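Local coordinates for toxin protein (PDB 6AQK) that probably acts as an ADP-ribosyltransferase toxin, as the C-terminal effector domain of an RHS protein from an insect-pathogenic bacterium, at residues A[146-150]-A[151-155]. Sequence-based numbering, arbitrary orientation.
Sequences STAKD and PKMGY
D150 and M153 are the ends of a type I beta turn, closed by a backbone hydrogen bond from M153 N to D150 O (3.3 Å) with P151 and K152 at the two central positions. The D150 side chain reinforces this turn by folding forward over it: CG stands anti to the backbone N (chi1 -171°), which carries OD1 to the backbone N-H of K152, 2.9 Å from K152 N. This nearly straight bond, 163° at the hydrogen, reaches OD1 from above the carboxylate plane and gives an Asx turn laid over the first half of the type I turn. The same oxygen accepts a second bond, a salt bridge on its syn lone pair from K152 NZ at 2.8 Å. A weaker bond runs from NZ to OD2. To get there the lysine chain bends at its last two torsions and curls back, so that both its backbone and its ammonium hold one carboxylate. On the inner side of the bend, A148 CB lies 3.5 Å from Y155 OH and 4.1 Å from Y155 CZ, approaching the ring obliquely. M153 CB covers one face of that ring near its rim, 3.6 Å above the plane, while the end of the methionine leads away from the strand, and its side chain comes within about 3 Å of a bound platinum(II) ion. The turn thus links strand 145-148, which pairs antiparallel with strand 184-187, to the short helix 154-157; P151 packs on Q213 and Y214 of helix 211-214, and Q213 OE1 gives K152 NZ a further hydrogen-bond partner.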
# COMPACT_ATOMS: atom_id res chain seq x y z
N SER A 146 3.12 2.09 -2.69
CA SER A 146 3.41 3.25 -3.51
C SER A 146 2.50 4.36 -3.13
O SER A 146 1.37 4.11 -2.70
CB SER A 146 3.23 2.94 -4.98
OG SER A 146 1.87 2.55 -5.25
N THR A 147 3.01 5.56 -3.25
CA THR A 147 2.28 6.74 -2.90
C THR A 147 2.67 7.82 -3.93
O THR A 147 3.65 7.65 -4.62
CB THR A 147 2.56 7.21 -1.43
OG1 THR A 147 3.86 7.84 -1.31
CG2 THR A 147 2.41 6.03 -0.40
N ALA A 148 1.88 8.87 -4.03
CA ALA A 148 2.12 9.94 -4.99
C ALA A 148 2.37 11.26 -4.26
O ALA A 148 1.77 11.50 -3.25
CB ALA A 148 0.95 10.14 -5.91
N LYS A 149 3.23 12.11 -4.83
CA LYS A 149 3.42 13.47 -4.34
C LYS A 149 2.20 14.32 -4.55
O LYS A 149 1.94 15.20 -3.73
CB LYS A 149 4.58 14.15 -5.04
CG LYS A 149 5.90 13.60 -4.59
CD LYS A 149 7.01 14.09 -5.46
CE LYS A 149 8.30 13.36 -5.13
NZ LYS A 149 9.43 14.02 -5.83
N ASP A 150 1.52 14.11 -5.65
CA ASP A 150 0.40 14.99 -6.03
C ASP A 150 -0.88 14.21 -5.99
O ASP A 150 -1.00 13.20 -6.66
CB ASP A 150 0.70 15.53 -7.42
CG ASP A 150 -0.26 16.62 -7.84
OD1 ASP A 150 -1.39 16.71 -7.31
OD2 ASP A 150 0.14 17.42 -8.66
N PRO A 151 -1.88 14.65 -5.19
CA PRO A 151 -3.14 13.88 -5.17
C PRO A 151 -3.95 13.91 -6.48
O PRO A 151 -4.87 13.09 -6.68
CB PRO A 151 -3.94 14.53 -4.06
CG PRO A 151 -3.41 15.92 -3.97
CD PRO A 151 -1.96 15.86 -4.34
N LYS A 152 -3.57 14.81 -7.39
CA LYS A 152 -4.22 14.91 -8.65
C LYS A 152 -3.83 13.87 -9.65
O LYS A 152 -4.48 13.76 -10.67
CB LYS A 152 -4.02 16.31 -9.25
CG LYS A 152 -4.72 17.36 -8.42
CD LYS A 152 -4.68 18.73 -9.12
CE LYS A 152 -3.25 19.24 -9.28
NZ LYS A 152 -2.37 19.27 -8.06
N MET A 153 -2.77 13.13 -9.44
CA MET A 153 -2.46 12.03 -10.37
C MET A 153 -3.69 11.13 -10.67
O MET A 153 -4.48 10.80 -9.78
CB MET A 153 -1.35 11.17 -9.79
CG MET A 153 0.02 11.83 -9.75
SD MET A 153 0.60 12.57 -11.32
CE MET A 153 1.70 11.24 -11.91
N GLY A 154 -3.86 10.71 -11.93
CA GLY A 154 -5.14 10.12 -12.32
C GLY A 154 -5.40 8.78 -11.63
O GLY A 154 -6.54 8.34 -11.53
N TYR A 155 -4.34 8.13 -11.20
CA TYR A 155 -4.44 6.87 -10.52
C TYR A 155 -4.80 7.07 -9.02
O TYR A 155 -5.19 6.16 -8.35
CB TYR A 155 -3.17 6.07 -10.72
CG TYR A 155 -1.88 6.69 -10.22
CD1 TYR A 155 -1.49 6.55 -8.88
CD2 TYR A 155 -1.02 7.41 -11.08
CE1 TYR A 155 -0.29 7.09 -8.42
CE2 TYR A 155 0.18 7.97 -10.63
CZ TYR A 155 0.54 7.82 -9.30
OH TYR A 155 1.74 8.35 -8.83